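Long-range contacts in GDP-perosamine synthase (Caulobacter crescentus, PDB 3BN1), which transfers an amino group from L-glutamate to GDP-4-keto-6-deoxy-D-mannose with pyridoxal 5'-phosphate as cofactor, making GDP-perosamine for lipopolysaccharide O-antigen: residues M131-Y136 with I157-E162; G137-M142 with A166-K171. All blocks are in the same frame, centred on the assembly; numbering follows the deposited sequence.

Contact 1. Residues M131-Y136 with I157-E162; sequences MPVHLY and IEDAAE
Val-133 and Asp-159 form a single parallel beta bridge: Asp-159 N donates to Pro-132 O at 2.8 Å, and His-134 N to Asp-159 O at 3.1 Å. Pro-132, lacking an N-H, offers the bridge its carbonyl, and its ring CD rests against Ile-157 O. Beyond it the chains part; a water held by Asp-159 O and Glu-162 N, and the Glu-162 side chain, span the gap. The CB of Glu-162 lies 3.7 Å from His-134 O. The chain then runs extended (chi2 -180°), bringing CD to 4.0 Å from Leu-135 CD2. At the tip, OE1 takes a nearly straight bond (168°) from Tyr-136 N at 2.7 Å, while OE2 is hydrogen-bonded to O3 of the pyridoxal-phosphate-modified Lys-188, a span that suits glutamate. His-134 NE2 donates in its ring plane to the anti lone pair of Glu-158 OE1 at 2.8 Å. That buried carboxylate also accepts from backbone N-H groups of Gly-174, Leu-176 and Gly-177. Asp-159 CB packs 3.6 Å from Val-133 CG2, and its OD2 is hydrogen-bonded to Ser-91 OG. That oxygen also lies near the cofactor ring nitrogen, as expected in fold type I aminotransferases, consistent with Asp-159 and Glu-162 orienting the ring.

Contact 2. Residues G137-M142 with A166-K171; sequences GQICDM and ATYRGK
Tyr-168 reaches across to Asp-141 and makes the polar bond of this contact: its OH donates to Asp-141 OD1 at 2.5 Å, meeting that oxygen nearly along its C-O axis. The hydroxyl also accepts from Asp-143 N in the first turn of helix 142-151, so a tyrosine, long and ending in a group that both gives and takes, suits the place. Charge adds a looser pairing. Arg-169 NH2 stands 3.8 Å from Asp-141 OD1, which lies over the guanidinium face, so this long salt bridge is purely electrostatic; the arginine has another salt bridge with Asp-143. Aliphatic and aromatic contacts make up the rest. Met-142 CB sits over one face of the Tyr-168 ring, a CH-pi contact 4.1 Å from the centroid, and Arg-169 CG lies over the opposite face, near its rim. Ile-139 splits its branches: CG2 packs against Tyr-168 CB at 3.8 Å, whereas CD1 lies 3.6 Å from Ala-166 CB, a methyl small enough to sit also beside Gly-137 O. At Gly-137 phi is 108°, where a CB would collide with the preceding carbonyl. Type I' turn 168-171, with Gly-170 at positive phi, joins strands 167-168 and 171-172. This small hairpin thus lies against the loop leading into helix 142-151, while Thr-167 and Arg-169 make backbone hydrogen bonds to Arg-284 and Thr-282.

In the fold
From strand 127-130 the chain passes through 131-136 and 137-142 in turn, runs back through helix 142-151 and re-enters the sheet as strand 155-159. Contact 1 closes this beta-alpha-beta crossover between neighbouring parallel strands of the seven-stranded sheet, at the end facing the cofactor. The chain then continues to the hairpin of 167-168 and 171-172, where contact 2 closes a second loop back to the start of the helix. Their segments alternate, so the two loops cross rather than nest. They meet where Cys-140 N donates to His-134 ND1, linking both contacts through one imidazole. Together they tie the central sheet, helix 142-151 and the hairpin into one unit.

Contact 1. Residues M131-Y136 with I157-E162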
ATOM      1  N   MET A 131      -2.820 -22.262  -0.391  1.00  6.62           N
ATOM      2  CA  MET A 131      -1.964 -21.275  -1.053  1.00  4.03           C
ATOM      3  C   MET A 131      -0.621 -21.898  -1.499  1.00 19.17           C
ATOM      4  O   MET A 131       0.414 -21.837  -0.812  1.00  9.29           O
ATOM      5  CB  MET A 131      -1.713 -20.064  -0.124  1.00  7.72           C
ATOM      6  CG  MET A 131      -0.866 -18.987  -0.798  1.00  5.74           C
ATOM      7  SD  MET A 131      -0.371 -17.659   0.395  1.00 12.66           S
ATOM      8  CE  MET A 131      -2.059 -16.899   0.767  1.00  7.84           C
ATOM      9  N   PRO A 132      -0.614 -22.454  -2.699  1.00 12.52           N
ATOM     10  CA  PRO A 132       0.661 -22.935  -3.211  1.00 14.98           C
ATOM     11  C   PRO A 132       1.548 -21.681  -3.504  1.00 14.26           C
ATOM     12  O   PRO A 132       1.074 -20.621  -3.948  1.00 11.01           O
ATOM     13  CB  PRO A 132       0.258 -23.690  -4.502  1.00 12.32           C
ATOM     14  CG  PRO A 132      -1.003 -22.992  -4.904  1.00 12.37           C
ATOM     15  CD  PRO A 132      -1.732 -22.834  -3.598  1.00  5.03           C
ATOM     16  N   VAL A 133       2.845 -21.783  -3.214  1.00  6.36           N
ATOM     17  CA  VAL A 133       3.755 -20.705  -3.520  1.00  4.03           C
ATOM     18  C   VAL A 133       4.772 -21.252  -4.528  1.00  4.14           C
ATOM     19  O   VAL A 133       5.433 -22.255  -4.254  1.00 10.99           O
ATOM     20  CB  VAL A 133       4.491 -20.190  -2.288  1.00 13.86           C
ATOM     21  CG1 VAL A 133       5.511 -19.118  -2.675  1.00  8.02           C
ATOM     22  CG2 VAL A 133       3.498 -19.761  -1.199  1.00  3.03           C
ATOM     23  N   HIS A 134       4.941 -20.531  -5.643  1.00  8.00           N
ATOM     24  CA  HIS A 134       5.889 -20.958  -6.691  1.00 10.52           C
ATOM     25  C   HIS A 134       7.291 -20.363  -6.382  1.00 12.09           C
ATOM     26  O   HIS A 134       7.697 -19.350  -6.914  1.00  8.04           O
ATOM     27  CB  HIS A 134       5.347 -20.575  -8.102  1.00  6.48           C
ATOM     28  CG  HIS A 134       3.897 -20.899  -8.325  1.00  7.05           C
ATOM     29  ND1 HIS A 134       3.337 -22.106  -7.965  1.00 10.56           N
ATOM     30  CD2 HIS A 134       2.925 -20.234  -9.005  1.00 10.83           C
ATOM     31  CE1 HIS A 134       2.064 -22.134  -8.323  1.00 13.32           C
ATOM     32  NE2 HIS A 134       1.791 -21.020  -8.983  1.00  3.47           N
ATOM     33  N   LEU A 135       8.038 -21.028  -5.500  1.00  7.87           N
ATOM     34  CA  LEU A 135       9.317 -20.507  -5.058  1.00  7.58           C
ATOM     35  C   LEU A 135      10.409 -20.490  -6.119  1.00 24.55           C
ATOM     36  O   LEU A 135      10.573 -21.473  -6.847  1.00  9.10           O
ATOM     37  CB  LEU A 135       9.771 -21.379  -3.909  1.00  2.62           C
ATOM     38  CG  LEU A 135       9.152 -21.137  -2.541  1.00 11.10           C
ATOM     39  CD1 LEU A 135       9.955 -21.993  -1.504  1.00  9.28           C
ATOM     40  CD2 LEU A 135       9.177 -19.633  -2.221  1.00  9.64           C
ATOM     41  N   TYR A 136      11.197 -19.412  -6.146  1.00  9.42           N
ATOM     42  CA  TYR A 136      12.336 -19.309  -7.061  1.00 17.70           C
ATOM     43  C   TYR A 136      12.007 -19.256  -8.561  1.00  9.45           C
ATOM     44  O   TYR A 136      12.888 -19.100  -9.428  1.00 17.83           O
ATOM     45  CB  TYR A 136      13.380 -20.355  -6.665  1.00  3.99           C
ATOM     46  CG  TYR A 136      13.669 -20.153  -5.194  1.00  6.19           C
ATOM     47  CD1 TYR A 136      13.696 -18.845  -4.689  1.00  6.62           C
ATOM     48  CD2 TYR A 136      13.674 -21.203  -4.314  1.00 10.05           C
ATOM     49  CE1 TYR A 136      13.811 -18.580  -3.370  1.00  9.05           C
ATOM     50  CE2 TYR A 136      13.863 -20.965  -2.958  1.00 13.17           C
ATOM     51  CZ  TYR A 136      13.932 -19.656  -2.509  1.00 16.84           C
ATOM     52  OH  TYR A 136      14.104 -19.368  -1.182  1.00 17.12           O
ATOM     53  N   ILE A 157      -5.195 -20.363  -4.150  1.00 13.30           N
ATOM     54  CA  ILE A 157      -4.711 -19.076  -4.554  1.00 12.47           C
ATOM     55  C   ILE A 157      -3.214 -19.223  -4.731  1.00 18.39           C
ATOM     56  O   ILE A 157      -2.492 -19.622  -3.805  1.00  8.81           O
ATOM     57  CB  ILE A 157      -4.973 -17.998  -3.493  1.00 19.59           C
ATOM     58  CG1 ILE A 157      -4.158 -16.746  -3.840  1.00 11.74           C
ATOM     59  CG2 ILE A 157      -4.729 -18.571  -2.061  1.00 12.15           C
ATOM     60  CD1 ILE A 157      -4.178 -15.655  -2.791  1.00 12.12           C
ATOM     61  N   GLU A 158      -2.735 -18.948  -5.934  1.00 10.79           N
ATOM     62  CA  GLU A 158      -1.284 -19.085  -6.140  1.00  2.31           C
ATOM     63  C   GLU A 158      -0.542 -17.829  -5.643  1.00  1.69           C
ATOM     64  O   GLU A 158      -0.817 -16.663  -6.058  1.00  5.61           O
ATOM     65  CB  GLU A 158      -0.957 -19.164  -7.618  1.00 10.73           C
ATOM     66  CG  GLU A 158      -1.682 -20.231  -8.508  1.00 14.02           C
ATOM     67  CD  GLU A 158      -1.453 -19.873 -10.028  1.00 14.49           C
ATOM     68  OE1 GLU A 158      -0.256 -19.766 -10.431  1.00  9.81           O
ATOM     69  OE2 GLU A 158      -2.454 -19.621 -10.770  1.00 19.86           O
ATOM     70  N   ASP A 159       0.436 -18.054  -4.784  1.00 11.70           N
ATOM     71  CA  ASP A 159       1.329 -16.930  -4.465  1.00  7.27           C
ATOM     72  C   ASP A 159       2.363 -17.044  -5.586  1.00 12.37           C
ATOM     73  O   ASP A 159       3.338 -17.831  -5.512  1.00  7.44           O
ATOM     74  CB  ASP A 159       2.065 -17.092  -3.142  1.00 12.77           C
ATOM     75  CG  ASP A 159       2.890 -15.866  -2.815  1.00 24.27           C
ATOM     76  OD1 ASP A 159       3.092 -14.996  -3.708  1.00 11.53           O
ATOM     77  OD2 ASP A 159       3.294 -15.734  -1.637  1.00 13.96           O
ATOM     78  N   ALA A 160       2.159 -16.308  -6.669  1.00 12.45           N
ATOM     79  CA  ALA A 160       3.088 -16.426  -7.806  1.00 12.95           C
ATOM     80  C   ALA A 160       4.119 -15.312  -7.831  1.00 31.17           C
ATOM     81  O   ALA A 160       4.641 -14.990  -8.907  1.00 16.19           O
ATOM     82  CB  ALA A 160       2.305 -16.430  -9.120  1.00  8.64           C
ATOM     83  N   ALA A 161       4.375 -14.694  -6.674  1.00 10.96           N
ATOM     84  CA  ALA A 161       5.327 -13.558  -6.563  1.00 13.92           C
ATOM     85  C   ALA A 161       6.665 -13.730  -7.254  1.00 16.92           C
ATOM     86  O   ALA A 161       7.269 -12.755  -7.666  1.00 19.58           O
ATOM     87  CB  ALA A 161       5.602 -13.150  -5.045  1.00  2.28           C
ATOM     88  N   GLU A 162       7.176 -14.952  -7.304  1.00  6.89           N
ATOM     89  CA  GLU A 162       8.535 -15.109  -7.837  1.00  7.35           C
ATOM     90  C   GLU A 162       8.554 -15.788  -9.183  1.00 29.75           C
ATOM     91  O   GLU A 162       9.626 -16.204  -9.640  1.00 14.94           O
ATOM     92  CB  GLU A 162       9.268 -16.015  -6.820  1.00  6.18           C
ATOM     93  CG  GLU A 162       9.058 -15.481  -5.391  1.00 11.96           C
ATOM     94  CD  GLU A 162       9.752 -16.315  -4.314  1.00 17.11           C
ATOM     95  OE1 GLU A 162      10.358 -17.360  -4.632  1.00 14.68           O
ATOM     96  OE2 GLU A 162       9.724 -15.905  -3.120  1.00 17.40           O
TER
HETATM   97  O   HOH W   1       6.053 -17.443  -5.886  1.00 15.34           O

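Contact 2. Residues G137-M142 with A166-K171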
ATOM      1  N   GLY A 137      10.717 -19.294  -8.859  1.00 14.24           N
ATOM      2  CA  GLY A 137      10.332 -19.211 -10.268  1.00  8.29           C
ATOM      3  C   GLY A 137       9.819 -20.522 -10.814  1.00 12.53           C
ATOM      4  O   GLY A 137       9.613 -20.674 -12.028  1.00 11.18           O
ATOM      5  N   GLN A 138       9.619 -21.485  -9.922  1.00 13.27           N
ATOM      6  CA  GLN A 138       9.157 -22.796 -10.344  1.00  2.63           C
ATOM      7  C   GLN A 138       7.739 -23.015  -9.822  1.00 11.34           C
ATOM      8  O   GLN A 138       7.544 -22.994  -8.589  1.00  9.62           O
ATOM      9  CB  GLN A 138      10.058 -23.883  -9.714  1.00  8.23           C
ATOM     10  CG  GLN A 138       9.693 -25.297 -10.100  1.00  5.26           C
ATOM     11  CD  GLN A 138      10.851 -26.288 -10.098  1.00 21.84           C
ATOM     12  OE1 GLN A 138      10.948 -27.099 -11.048  1.00 12.47           O
ATOM     13  NE2 GLN A 138      11.775 -26.189  -9.123  1.00 10.06           N
ATOM     14  N   ILE A 139       6.807 -23.339 -10.730  1.00 11.01           N
ATOM     15  CA  ILE A 139       5.387 -23.661 -10.333  1.00  3.51           C
ATOM     16  C   ILE A 139       5.253 -24.968  -9.532  1.00  9.65           C
ATOM     17  O   ILE A 139       5.882 -25.977  -9.869  1.00 10.14           O
ATOM     18  CB  ILE A 139       4.455 -23.615 -11.578  1.00 13.76           C
ATOM     19  CG1 ILE A 139       4.432 -22.172 -12.158  1.00  8.22           C
ATOM     20  CG2 ILE A 139       3.049 -24.113 -11.243  1.00  7.98           C
ATOM     21  CD1 ILE A 139       3.766 -21.951 -13.503  1.00 13.92           C
ATOM     22  N   CYS A 140       4.460 -24.969  -8.453  1.00 17.13           N
ATOM     23  CA  CYS A 140       4.259 -26.196  -7.689  1.00 15.99           C
ATOM     24  C   CYS A 140       3.544 -27.215  -8.570  1.00 16.40           C
ATOM     25  O   CYS A 140       3.074 -26.885  -9.666  1.00  9.56           O
ATOM     26  CB  CYS A 140       3.274 -25.923  -6.557  1.00  7.13           C
ATOM     27  SG  CYS A 140       3.876 -24.656  -5.389  1.00 10.96           S
ATOM     28  N   ASP A 141       3.484 -28.457  -8.085  1.00  7.39           N
ATOM     29  CA  ASP A 141       2.798 -29.508  -8.828  1.00 14.56           C
ATOM     30  C   ASP A 141       1.291 -29.333  -8.725  1.00  9.37           C
ATOM     31  O   ASP A 141       0.610 -29.953  -7.892  1.00 11.16           O
ATOM     32  CB  ASP A 141       3.226 -30.891  -8.339  1.00 12.09           C
ATOM     33  CG  ASP A 141       2.953 -31.988  -9.394  1.00 22.96           C
ATOM     34  OD1 ASP A 141       2.519 -31.707 -10.533  1.00 14.00           O
ATOM     35  OD2 ASP A 141       3.225 -33.162  -9.107  1.00 18.20           O
ATOM     36  N   MET A 142       0.800 -28.453  -9.574  1.00  9.08           N
ATOM     37  CA  MET A 142      -0.595 -28.022  -9.544  1.00 10.87           C
ATOM     38  C   MET A 142      -1.716 -28.998  -9.691  1.00  8.50           C
ATOM     39  O   MET A 142      -2.710 -28.933  -8.986  1.00 12.68           O
ATOM     40  CB  MET A 142      -0.830 -26.776 -10.398  1.00  3.54           C
ATOM     41  CG  MET A 142       0.005 -25.599  -9.955  1.00 16.24           C
ATOM     42  SD  MET A 142      -0.413 -25.058  -8.245  1.00 16.57           S
ATOM     43  CE  MET A 142      -2.207 -24.637  -8.356  1.00  7.62           C
ATOM     44  N   ALA A 166       6.466 -18.201 -15.659  1.00  6.41           N
ATOM     45  CA  ALA A 166       6.609 -19.643 -15.534  1.00  7.19           C
ATOM     46  C   ALA A 166       5.373 -20.312 -16.152  1.00 20.26           C
ATOM     47  O   ALA A 166       4.303 -19.715 -16.263  1.00 12.39           O
ATOM     48  CB  ALA A 166       6.794 -20.037 -13.966  1.00  6.81           C
ATOM     49  N   THR A 167       5.492 -21.564 -16.552  1.00 19.37           N
ATOM     50  CA  THR A 167       4.327 -22.259 -17.106  1.00 10.15           C
ATOM     51  C   THR A 167       4.280 -23.680 -16.521  1.00 11.03           C
ATOM     52  O   THR A 167       5.277 -24.225 -16.035  1.00  4.55           O
ATOM     53  CB  THR A 167       4.374 -22.400 -18.662  1.00 10.91           C
ATOM     54  OG1 THR A 167       5.586 -23.092 -19.008  1.00  9.11           O
ATOM     55  CG2 THR A 167       4.305 -21.047 -19.342  1.00 17.98           C
ATOM     56  N   TYR A 168       3.114 -24.296 -16.639  1.00 11.09           N
ATOM     57  CA  TYR A 168       2.895 -25.611 -16.086  1.00 16.43           C
ATOM     58  C   TYR A 168       1.885 -26.288 -17.001  1.00 18.38           C
ATOM     59  O   TYR A 168       0.750 -25.813 -17.175  1.00 12.18           O
ATOM     60  CB  TYR A 168       2.283 -25.442 -14.681  1.00  8.91           C
ATOM     61  CG  TYR A 168       1.930 -26.751 -14.016  1.00 21.90           C
ATOM     62  CD1 TYR A 168       2.899 -27.431 -13.246  1.00 15.86           C
ATOM     63  CD2 TYR A 168       0.659 -27.347 -14.194  1.00  5.23           C
ATOM     64  CE1 TYR A 168       2.633 -28.665 -12.673  1.00  4.94           C
ATOM     65  CE2 TYR A 168       0.368 -28.616 -13.607  1.00 12.63           C
ATOM     66  CZ  TYR A 168       1.358 -29.269 -12.838  1.00 12.81           C
ATOM     67  OH  TYR A 168       1.088 -30.495 -12.210  1.00 17.25           O
ATOM     68  N   ARG A 169       2.308 -27.397 -17.587  1.00 13.42           N
ATOM     69  CA  ARG A 169       1.427 -28.156 -18.463  1.00 16.75           C
ATOM     70  C   ARG A 169       0.497 -27.303 -19.342  1.00 18.50           C
ATOM     71  O   ARG A 169      -0.729 -27.511 -19.421  1.00 14.05           O
ATOM     72  CB  ARG A 169       0.693 -29.200 -17.643  1.00  7.14           C
ATOM     73  CG  ARG A 169       1.707 -30.132 -16.953  1.00  6.94           C
ATOM     74  CD  ARG A 169       0.955 -31.121 -16.130  1.00  5.21           C
ATOM     75  NE  ARG A 169       1.865 -32.004 -15.353  1.00 24.99           N
ATOM     76  CZ  ARG A 169       1.482 -32.886 -14.401  1.00 17.80           C
ATOM     77  NH1 ARG A 169       0.196 -33.047 -14.070  1.00 30.15           N
ATOM     78  NH2 ARG A 169       2.381 -33.629 -13.754  1.00 45.29           N
ATOM     79  N   GLY A 170       1.147 -26.337 -19.989  1.00 14.16           N
ATOM     80  CA  GLY A 170       0.622 -25.417 -20.993  1.00 13.44           C
ATOM     81  C   GLY A 170      -0.027 -24.115 -20.542  1.00 38.35           C
ATOM     82  O   GLY A 170      -0.603 -23.365 -21.358  1.00 17.03           O
ATOM     83  N   LYS A 171       0.065 -23.866 -19.240  1.00 15.71           N
ATOM     84  CA  LYS A 171      -0.572 -22.689 -18.629  1.00 10.47           C
ATOM     85  C   LYS A 171       0.462 -21.846 -17.924  1.00  7.07           C
ATOM     86  O   LYS A 171       1.390 -22.382 -17.345  1.00 14.10           O
ATOM     87  CB  LYS A 171      -1.572 -23.203 -17.606  1.00 12.07           C
ATOM     88  CG  LYS A 171      -2.729 -24.046 -18.267  1.00 12.06           C
ATOM     89  CD  LYS A 171      -3.764 -24.307 -17.176  1.00 18.16           C
ATOM     90  CE  LYS A 171      -5.147 -23.840 -17.621  1.00 99.89           C
ATOM     91  NZ  LYS A 171      -5.558 -22.650 -16.831  1.00 36.87           N
TER